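Local coordinates for phospholyase (Arthrobacter aurescens, PDB 5G4I) that acts as a pyridoxal-phosphate-dependent phospholyase built on a class III transaminase scaffold, probably releasing phosphate from ethanolamine phosphate, at the interface of chains A and B. Residues are numbered along the deposited sequence; one frame, centred on the assembly and turned at random. Chains: chain A/B, Phospholyase.

Contacts 2 and 3 are neighbours, the centres of their C-alpha atoms about 11 Å apart, and both draw on helix 120-135 from each chain: the partner-facing acids Glu122 and Glu125 lie about one turn apart, and the chain passes from Asn150 in contact 3 straight into Thr151 and Thr152 in contact 2. Contact 1 lies well away, about 33 Å from contact 2 and 29 Å from contact 3, and joins strand 41-45 to a loop of the partner. Together they hold the dimer near the cofactor pockets and at its periphery, in keeping with the dimeric class III transaminase family.

Contact 1: the interface of chains A and B. Residues chain A 41-44, 70; chain B 83-85, 93.
Side chains from chain B point at the backbone of strand 41-45 of chain A, so the contact is largely side chain or loop carbonyl against main chain. B:Thr84 turns its methyl rather than its hydroxyl to the partner: CG2, anti to the backbone N (OG1 at chi1 -51°), presses end-on against the carbonyl O of A:Val42 at 3.2 Å, a tight fit. B:Val85 comes in beside it. Its CG1, in the crowded position between backbone N and carbonyl carbon, lies 3.7 Å from the same A:Val42 O, while CB packs on A:Ser43 CA at 3.9 Å. Farther along, B:Asn93 reaches out with CG anti to its backbone N (chi1 -174°), bringing the amide oxygen OD1 to 3.0 Å from A:Leu41 O. As modelled, two acceptors face each other there; the amide turned over would probably donate instead. A water bridges OD1 of B:Asn93 to the carbonyl of A:Val42. A direct backbone hydrogen bond also crosses: A:Gly44 N donates to B:Thr84 O at 2.9 Å, in the carbonyl plane. A second water joins A:Gly44 O to B:Leu83 O, beside which the methyl CB of A:Ala70 rests at 3.6 Å. In the fold, strand 41-45 and the loop ahead of helix 72-82 of chain A thus meet the chain B stretch that connects helix 72-82 to helix 94-104, at the dimer periphery.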
ATOM      1  N   LEU A  41      -6.047 -12.554 -20.415  1.00 13.75           N
ATOM      2  CA  LEU A  41      -7.477 -12.509 -20.098  1.00 14.53           C
ATOM      3  C   LEU A  41      -8.025 -11.146 -20.310  1.00 14.90           C
ATOM      4  O   LEU A  41      -7.564 -10.185 -19.689  1.00 15.80           O
ATOM      5  CB  LEU A  41      -7.703 -13.033 -18.638  1.00 13.94           C
ATOM      6  CG  LEU A  41      -7.365 -14.489 -18.386  1.00 14.82           C
ATOM      7  CD1 LEU A  41      -7.728 -14.883 -16.963  1.00 16.13           C
ATOM      8  CD2 LEU A  41      -8.093 -15.436 -19.348  1.00 16.92           C
ATOM      9  N   VAL A  42      -8.995 -11.012 -21.219  1.00 14.16           N
ATOM     10  CA  VAL A  42      -9.454  -9.703 -21.691  1.00 13.57           C
ATOM     11  C   VAL A  42     -10.789  -9.208 -21.132  1.00 14.02           C
ATOM     12  O   VAL A  42     -11.077  -7.985 -21.164  1.00 15.74           O
ATOM     13  CB  VAL A  42      -9.494  -9.629 -23.269  1.00 15.39           C
ATOM     14  CG1 VAL A  42      -8.099  -9.965 -23.793  1.00 15.43           C
ATOM     15  CG2 VAL A  42     -10.526 -10.533 -23.836  1.00 17.82           C
ATOM     16  N   SER A  43     -11.636 -10.099 -20.655  1.00 12.70           N
ATOM     17  CA  SER A  43     -12.959  -9.739 -20.096  1.00 14.10           C
ATOM     18  C   SER A  43     -13.416 -10.865 -19.207  1.00 13.77           C
ATOM     19  O   SER A  43     -12.950 -12.033 -19.248  1.00 13.42           O
ATOM     20  CB  SER A  43     -13.973  -9.454 -21.163  1.00 17.23           C
ATOM     21  OG  SER A  43     -14.278 -10.630 -21.911  1.00 18.92           O
ATOM     22  N   GLY A  44     -14.341 -10.531 -18.303  1.00 14.05           N
ATOM     23  CA  GLY A  44     -14.982 -11.516 -17.420  1.00 15.34           C
ATOM     24  C   GLY A  44     -16.419 -11.118 -17.053  1.00 13.32           C
ATOM     25  O   GLY A  44     -16.803  -9.932 -17.161  1.00 14.62           O
ATOM     26  N   ALA A  70     -16.547  -8.028 -13.051  1.00 11.47           N
ATOM     27  CA  ALA A  70     -17.417  -6.997 -13.623  1.00 12.53           C
ATOM     28  C   ALA A  70     -18.744  -6.725 -12.913  1.00 12.73           C
ATOM     29  O   ALA A  70     -19.715  -6.297 -13.496  1.00 14.82           O
ATOM     30  CB  ALA A  70     -17.641  -7.247 -15.174  1.00 14.28           C
TER
ATOM     31  N   LEU B  83     -16.165  -2.617 -15.825  1.00 13.39           N
ATOM     32  CA  LEU B  83     -17.185  -3.412 -16.514  1.00 14.17           C
ATOM     33  C   LEU B  83     -16.578  -4.423 -17.500  1.00 15.33           C
ATOM     34  O   LEU B  83     -17.351  -5.193 -18.138  1.00 14.15           O
ATOM     35  CB  LEU B  83     -18.167  -2.482 -17.290  1.00 16.12           C
ATOM     36  CG  LEU B  83     -19.001  -1.550 -16.394  1.00 22.57           C
ATOM     37  CD1 LEU B  83     -19.796  -0.562 -17.298  1.00 28.14           C
ATOM     38  CD2 LEU B  83     -19.893  -2.277 -15.459  1.00 22.78           C
ATOM     39  N   THR B  84     -15.247  -4.564 -17.513  1.00 13.75           N
ATOM     40  CA  THR B  84     -14.480  -5.469 -18.387  1.00 14.23           C
ATOM     41  C   THR B  84     -13.824  -6.576 -17.608  1.00 15.06           C
ATOM     42  O   THR B  84     -14.298  -7.717 -17.628  1.00 15.38           O
ATOM     43  CB  THR B  84     -13.526  -4.615 -19.252  1.00 16.02           C
ATOM     44  OG1 THR B  84     -14.271  -3.535 -19.907  1.00 17.06           O
ATOM     45  CG2 THR B  84     -12.872  -5.447 -20.277  1.00 16.18           C
ATOM     46  N   VAL B  85     -12.720  -6.282 -16.890  1.00 13.61           N
ATOM     47  CA  VAL B  85     -12.023  -7.240 -16.024  1.00 14.79           C
ATOM     48  C   VAL B  85     -10.997  -6.527 -15.163  1.00 13.89           C
ATOM     49  O   VAL B  85     -10.533  -5.427 -15.491  1.00 12.87           O
ATOM     50  CB  VAL B  85     -11.304  -8.330 -16.877  1.00 14.87           C
ATOM     51  CG1 VAL B  85     -10.091  -7.798 -17.647  1.00 16.18           C
ATOM     52  CG2 VAL B  85     -10.936  -9.588 -16.056  1.00 15.61           C
ATOM     53  N   ASN B  93      -2.408  -8.833 -19.579  1.00 13.27           N
ATOM     54  CA  ASN B  93      -3.467  -7.887 -19.896  1.00 13.22           C
ATOM     55  C   ASN B  93      -2.810  -6.573 -20.418  1.00 13.31           C
ATOM     56  O   ASN B  93      -1.748  -6.179 -19.933  1.00 13.91           O
ATOM     57  CB  ASN B  93      -4.450  -7.631 -18.708  1.00 13.34           C
ATOM     58  CG  ASN B  93      -5.639  -6.760 -19.063  1.00 13.08           C
ATOM     59  OD1 ASN B  93      -6.769  -7.258 -19.450  1.00 18.60           O
ATOM     60  ND2 ASN B  93      -5.452  -5.474 -18.988  1.00 11.54           N
TER
HETATM   61  O   HOH W   1      -9.220  -5.767 -20.513  1.00 16.02           O
HETATM   62  O   HOH W   2     -17.592  -7.943 -18.771  1.00 22.40           O

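Contact 2: the interface of chains A and B. Residues chain A 125, 151-153; chain B 125, 129, 132, 151-153.
Hydrogen bonds to carboxylates dominate this two-fold patch. A:Glu125 leaves its helix with CG anti to the backbone N (chi1 179°) and bends at chi2, so that its carboxylate crosses obliquely to the partner. There OE2 accepts from B:Thr152 N at 2.8 Å through its anti lone pair; B:Glu125 OE2 takes A:Thr152 N at 2.9 Å in the same way. Each OE1 is gripped within its own chain by two hydroxyls above the carboxylate plane, A:Ser153 OG at 2.5 Å and A:Thr151 OG1 at 2.7 Å for A:Glu125, which fixes the group's rotation. An alanine in place of A:Glu125, which removes the acceptor of B:Thr152 N and the OE1 held by the two hydroxyls, would probably loosen the pairing of the two chains here. A further bond runs tip to tip, from B:Arg132 NH1 to A:Thr152 OG1 at 3.0 Å, near the guanidinium plane.

The carboxylates of A:Glu125 and B:Glu125 also come near each other, their OE2 atoms 4.4 Å apart. A water bonded to both, and the donors at each helix start, may ease any repulsion. Apolar contact is slight, A:Glu125 CG lying 4.0 Å from B:Thr151 CB. In the fold, helix 120-135 of each chain thereby meets the start of the partner's helix 152-155.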
ATOM      1  N   GLU A 125       2.174  -4.962   7.869  1.00  8.12           N
ATOM      2  CA  GLU A 125       3.250  -4.068   8.322  1.00  8.55           C
ATOM      3  C   GLU A 125       2.781  -3.260   9.488  1.00  9.33           C
ATOM      4  O   GLU A 125       3.522  -3.148  10.516  1.00  9.53           O
ATOM      5  CB  GLU A 125       3.657  -3.129   7.149  1.00 10.53           C
ATOM      6  CG  GLU A 125       4.749  -2.150   7.506  1.00 10.84           C
ATOM      7  CD  GLU A 125       6.127  -2.706   7.609  1.00 10.33           C
ATOM      8  OE1 GLU A 125       6.366  -3.886   7.306  1.00 11.25           O
ATOM      9  OE2 GLU A 125       7.055  -1.923   8.020  1.00 11.75           O
ATOM     10  N   THR A 151       6.978  -6.142   2.354  1.00  9.48           N
ATOM     11  CA  THR A 151       7.800  -5.074   2.972  1.00  9.17           C
ATOM     12  C   THR A 151       9.142  -5.680   3.473  1.00  9.11           C
ATOM     13  O   THR A 151       9.305  -6.928   3.567  1.00 10.19           O
ATOM     14  CB  THR A 151       7.095  -4.338   4.108  1.00 10.51           C
ATOM     15  OG1 THR A 151       6.876  -5.334   5.126  1.00 10.54           O
ATOM     16  CG2 THR A 151       5.778  -3.693   3.630  1.00 11.11           C
ATOM     17  N   THR A 152      10.076  -4.827   3.945  1.00 10.50           N
ATOM     18  CA  THR A 152      11.308  -5.296   4.642  1.00 10.58           C
ATOM     19  C   THR A 152      10.976  -6.073   5.924  1.00 10.12           C
ATOM     20  O   THR A 152      11.458  -7.205   6.120  1.00 10.14           O
ATOM     21  CB  THR A 152      12.227  -4.112   4.970  1.00 11.07           C
ATOM     22  OG1 THR A 152      12.662  -3.529   3.728  1.00 11.56           O
ATOM     23  CG2 THR A 152      13.433  -4.619   5.745  1.00 12.01           C
ATOM     24  N   SER A 153      10.105  -5.537   6.773  1.00  9.62           N
ATOM     25  CA  SER A 153       9.811  -6.274   8.040  1.00 10.25           C
ATOM     26  C   SER A 153       9.144  -7.622   7.816  1.00 10.06           C
ATOM     27  O   SER A 153       9.344  -8.599   8.579  1.00 11.30           O
ATOM     28  CB  SER A 153       9.080  -5.423   9.116  1.00 11.07           C
ATOM     29  OG  SER A 153       7.656  -5.386   8.912  1.00 13.64           O
TER
ATOM     30  N   GLU B 125       9.276   2.286   0.681  1.00 10.10           N
ATOM     31  CA  GLU B 125       9.695   1.041   1.375  1.00  9.81           C
ATOM     32  C   GLU B 125      10.464   0.124   0.393  1.00  9.33           C
ATOM     33  O   GLU B 125      11.529  -0.398   0.743  1.00 10.32           O
ATOM     34  CB  GLU B 125       8.428   0.320   1.913  1.00  9.60           C
ATOM     35  CG  GLU B 125       8.680  -1.027   2.571  1.00 10.09           C
ATOM     36  CD  GLU B 125       9.301  -0.980   3.935  1.00 10.68           C
ATOM     37  OE1 GLU B 125       9.461   0.156   4.498  1.00 12.93           O
ATOM     38  OE2 GLU B 125       9.712  -2.044   4.506  1.00 12.17           O
ATOM     39  N   ARG B 129      14.540  -1.051   0.132  1.00 10.74           N
ATOM     40  CA  ARG B 129      14.808  -2.521   0.146  1.00 11.23           C
ATOM     41  C   ARG B 129      15.749  -2.933  -1.046  1.00 11.43           C
ATOM     42  O   ARG B 129      16.746  -3.638  -0.855  1.00 11.22           O
ATOM     43  CB  ARG B 129      13.485  -3.310   0.203  1.00 11.84           C
ATOM     44  CG  ARG B 129      13.660  -4.813   0.345  1.00 12.14           C
ATOM     45  CD  ARG B 129      12.297  -5.593   0.457  1.00 11.70           C
ATOM     46  NE  ARG B 129      12.527  -7.039   0.472  1.00 11.02           N
ATOM     47  CZ  ARG B 129      11.737  -7.965  -0.049  1.00 10.97           C
ATOM     48  NH1 ARG B 129      10.502  -7.657  -0.436  1.00 10.84           N
ATOM     49  NH2 ARG B 129      12.092  -9.234  -0.071  1.00 11.11           N
ATOM     50  N   ARG B 132      19.274  -1.464  -0.185  1.00 12.53           N
ATOM     51  CA  ARG B 132      19.982  -2.194   0.897  1.00 13.69           C
ATOM     52  C   ARG B 132      20.565  -3.500   0.313  1.00 13.45           C
ATOM     53  O   ARG B 132      21.740  -3.888   0.552  1.00 13.36           O
ATOM     54  CB  ARG B 132      18.968  -2.523   2.062  1.00 16.21           C
ATOM     55  CG  ARG B 132      19.527  -2.784   3.386  1.00 16.92           C
ATOM     56  CD  ARG B 132      18.381  -3.107   4.356  1.00 14.34           C
ATOM     57  NE  ARG B 132      17.429  -1.994   4.413  1.00 14.13           N
ATOM     58  CZ  ARG B 132      16.119  -2.035   4.092  1.00 12.26           C
ATOM     59  NH1 ARG B 132      15.598  -3.142   3.560  1.00 11.34           N
ATOM     60  NH2 ARG B 132      15.390  -0.924   4.235  1.00 12.67           N
ATOM     61  N   THR B 151       5.718   3.142   7.109  1.00  9.45           N
ATOM     62  CA  THR B 151       6.131   1.793   7.467  1.00  9.69           C
ATOM     63  C   THR B 151       7.164   1.786   8.642  1.00 10.08           C
ATOM     64  O   THR B 151       7.596   2.911   9.063  1.00 10.30           O
ATOM     65  CB  THR B 151       6.770   1.081   6.307  1.00 10.95           C
ATOM     66  OG1 THR B 151       7.968   1.821   5.950  1.00 10.18           O
ATOM     67  CG2 THR B 151       5.847   0.936   5.035  1.00 12.33           C
ATOM     68  N   THR B 152       7.532   0.581   9.138  1.00  9.96           N
ATOM     69  CA  THR B 152       8.566   0.564  10.167  1.00 10.43           C
ATOM     70  C   THR B 152       9.903   1.133   9.647  1.00 10.85           C
ATOM     71  O   THR B 152      10.554   1.970  10.317  1.00 11.03           O
ATOM     72  CB  THR B 152       8.752  -0.878  10.665  1.00  9.91           C
ATOM     73  OG1 THR B 152       7.518  -1.268  11.347  1.00 11.07           O
ATOM     74  CG2 THR B 152       9.892  -0.966  11.679  1.00 11.40           C
ATOM     75  N   SER B 153      10.338   0.701   8.451  1.00 10.24           N
ATOM     76  CA  SER B 153      11.700   1.139   7.981  1.00 10.61           C
ATOM     77  C   SER B 153      11.673   2.674   7.754  1.00 11.38           C
ATOM     78  O   SER B 153      12.729   3.359   7.945  1.00 12.51           O
ATOM     79  CB  SER B 153      12.247   0.393   6.793  1.00 10.82           C
ATOM     80  OG  SER B 153      11.712   0.820   5.558  1.00 13.75           O
TER
HETATM   81  O   HOH W   3       6.268  -3.683  10.738  1.00 10.08           O
HETATM   82  O   HOH W   4      12.537  -0.767   3.338  1.00 11.14           O
HETATM   83  O   HOH W   5       9.598  -2.282   7.173  1.00 14.72           O

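Contact 3: the interface of chains A and B. Residues chain A 118, 122, 308-310; chain B 119, 121-122, 150.
The cofactor-binding turn at the start of helix 120-135, where Ser119, Gly120 and Ser121 line the pyridoxal-phosphate pocket, meets its counterpart across the dimer here. From chain A, A:Glu122 extends beyond CG, its first torsion setting CG anti to the carbonyl carbon, and passes obliquely by B:Glu122, the two CG atoms 3.8 Å apart. Its OE2 takes the hydroxyl hydrogen bond of B:Ser119 OG at 2.7 Å from above the carboxylate plane. That hydroxyl also receives B:Glu122 N and so caps the helix. OE1 is held within chain A by A:Asn118 N, nearly along the C-O axis, and by A:Asn310 ND2, so both oxygens are fixed. The OE2 atoms of A:Glu122 and B:Glu122 are 5.1 Å apart, which could raise the affinity of one for a proton.

On the other flank B:Asn150 has CG in the crowded position between its backbone N and carbonyl carbon (chi1 59°), its backbone N hydrogen-bonded to B:Ser121 OG. Its CB lies 3.8 Å from CE1 of A:Phe308, the amide turned 37° from the ring. Waters tie both amide atoms to A:Glu122 OE2. B:Asn150 ND2 donates to A:Phe309 O at 3.0 Å, almost straight (167° at H) but from above the carbonyl plane.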
ATOM      1  N   ASN A 118      -4.184   0.381   2.009  1.00  8.95           N
ATOM      2  CA  ASN A 118      -4.457   0.171   0.565  1.00  9.88           C
ATOM      3  C   ASN A 118      -4.098  -1.280   0.088  1.00 11.34           C
ATOM      4  O   ASN A 118      -4.127  -1.576  -1.102  1.00 11.30           O
ATOM      5  CB  ASN A 118      -3.760   1.222  -0.281  1.00 11.81           C
ATOM      6  CG  ASN A 118      -3.966   2.626   0.228  1.00 11.10           C
ATOM      7  OD1 ASN A 118      -2.994   3.235   0.836  1.00 13.11           O
ATOM      8  ND2 ASN A 118      -5.127   3.133   0.148  1.00  9.18           N
ATOM      9  N   GLU A 122       0.394  -3.651   3.519  1.00  8.39           N
ATOM     10  CA  GLU A 122       0.330  -2.421   4.387  1.00  9.11           C
ATOM     11  C   GLU A 122      -0.329  -2.782   5.696  1.00  8.34           C
ATOM     12  O   GLU A 122       0.094  -2.251   6.784  1.00  8.95           O
ATOM     13  CB  GLU A 122      -0.353  -1.229   3.710  1.00  9.83           C
ATOM     14  CG  GLU A 122       0.415  -0.504   2.637  1.00 10.76           C
ATOM     15  CD  GLU A 122      -0.165   0.900   2.344  1.00 10.70           C
ATOM     16  OE1 GLU A 122      -1.445   1.089   2.264  1.00 10.72           O
ATOM     17  OE2 GLU A 122       0.663   1.892   2.187  1.00 12.47           O
ATOM     18  N   PHE A 308       0.305   9.160  12.912  1.00 13.39           N
ATOM     19  CA  PHE A 308       0.104   8.152  11.855  1.00 12.60           C
ATOM     20  C   PHE A 308      -0.918   8.631  10.818  1.00 13.26           C
ATOM     21  O   PHE A 308      -2.052   9.002  11.175  1.00 13.67           O
ATOM     22  CB  PHE A 308      -0.338   6.774  12.457  1.00 12.93           C
ATOM     23  CG  PHE A 308      -0.551   5.709  11.381  1.00 13.11           C
ATOM     24  CD1 PHE A 308       0.538   5.109  10.795  1.00 13.80           C
ATOM     25  CD2 PHE A 308      -1.839   5.432  10.915  1.00 16.35           C
ATOM     26  CE1 PHE A 308       0.342   4.198   9.715  1.00 15.21           C
ATOM     27  CE2 PHE A 308      -2.019   4.576   9.820  1.00 14.14           C
ATOM     28  CZ  PHE A 308      -0.942   3.995   9.253  1.00 15.13           C
ATOM     29  N   PHE A 309      -0.560   8.483   9.524  1.00 12.51           N
ATOM     30  CA  PHE A 309      -1.445   8.958   8.422  1.00 13.02           C
ATOM     31  C   PHE A 309      -1.064   8.159   7.163  1.00 11.99           C
ATOM     32  O   PHE A 309       0.138   8.123   6.819  1.00 13.45           O
ATOM     33  CB  PHE A 309      -1.342  10.504   8.225  1.00 13.27           C
ATOM     34  CG  PHE A 309      -2.264  11.085   7.166  1.00 13.82           C
ATOM     35  CD1 PHE A 309      -3.640  11.018   7.284  1.00 15.19           C
ATOM     36  CD2 PHE A 309      -1.720  11.488   5.978  1.00 15.93           C
ATOM     37  CE1 PHE A 309      -4.501  11.446   6.237  1.00 15.23           C
ATOM     38  CE2 PHE A 309      -2.554  12.052   4.932  1.00 16.17           C
ATOM     39  CZ  PHE A 309      -3.920  11.997   5.056  1.00 16.61           C
ATOM     40  N   ASN A 310      -2.073   7.674   6.415  1.00 12.13           N
ATOM     41  CA  ASN A 310      -1.990   6.977   5.136  1.00 11.71           C
ATOM     42  C   ASN A 310      -2.873   7.789   4.183  1.00 12.73           C
ATOM     43  O   ASN A 310      -4.079   7.844   4.365  1.00 12.55           O
ATOM     44  CB  ASN A 310      -2.406   5.533   5.374  1.00 12.38           C
ATOM     45  CG  ASN A 310      -2.472   4.694   4.152  1.00 11.94           C
ATOM     46  OD1 ASN A 310      -2.864   5.174   3.061  1.00 11.93           O
ATOM     47  ND2 ASN A 310      -2.109   3.413   4.284  1.00 11.99           N
TER
ATOM     48  N   SER B 119       0.721   2.922  -3.090  1.00  8.83           N
ATOM     49  CA  SER B 119       0.892   4.096  -2.278  1.00 10.76           C
ATOM     50  C   SER B 119       2.370   4.615  -2.382  1.00 10.82           C
ATOM     51  O   SER B 119       3.295   3.874  -2.743  1.00  9.61           O
ATOM     52  CB  SER B 119       0.554   3.856  -0.795  1.00  9.94           C
ATOM     53  OG  SER B 119       1.529   3.004  -0.174  1.00 10.92           O
ATOM     54  N   SER B 121       4.154   5.386   0.362  1.00 11.19           N
ATOM     55  CA  SER B 121       4.859   4.649   1.367  1.00 11.28           C
ATOM     56  C   SER B 121       5.337   3.261   0.840  1.00 10.48           C
ATOM     57  O   SER B 121       6.463   2.829   1.127  1.00 11.12           O
ATOM     58  CB  SER B 121       4.080   4.442   2.720  1.00 11.30           C
ATOM     59  OG  SER B 121       3.901   5.660   3.437  1.00 11.66           O
ATOM     60  N   GLU B 122       4.445   2.539   0.105  1.00 10.03           N
ATOM     61  CA  GLU B 122       4.858   1.277  -0.451  1.00  9.84           C
ATOM     62  C   GLU B 122       6.074   1.480  -1.440  1.00 10.33           C
ATOM     63  O   GLU B 122       6.982   0.599  -1.481  1.00  9.94           O
ATOM     64  CB  GLU B 122       3.743   0.520  -1.217  1.00 11.24           C
ATOM     65  CG  GLU B 122       2.726  -0.197  -0.305  1.00 10.65           C
ATOM     66  CD  GLU B 122       1.883  -1.214  -1.050  1.00 11.14           C
ATOM     67  OE1 GLU B 122       1.467  -1.012  -2.264  1.00 10.83           O
ATOM     68  OE2 GLU B 122       1.598  -2.325  -0.443  1.00 11.45           O
ATOM     69  N   ASN B 150       5.132   5.758   6.144  1.00 10.66           N
ATOM     70  CA  ASN B 150       4.569   5.311   7.416  1.00 10.16           C
ATOM     71  C   ASN B 150       4.802   3.822   7.784  1.00 10.98           C
ATOM     72  O   ASN B 150       4.197   3.332   8.794  1.00 11.18           O
ATOM     73  CB  ASN B 150       3.058   5.633   7.450  1.00 10.46           C
ATOM     74  CG  ASN B 150       2.345   4.946   6.301  1.00 10.60           C
ATOM     75  OD1 ASN B 150       2.721   3.822   5.947  1.00 12.72           O
ATOM     76  ND2 ASN B 150       1.334   5.565   5.760  1.00 11.99           N
TER
HETATM   77  O   HOH W   6       0.343   4.777   3.040  1.00 13.74           O
HETATM   78  O   HOH W   7       2.392   1.561   4.425  1.00 18.17           O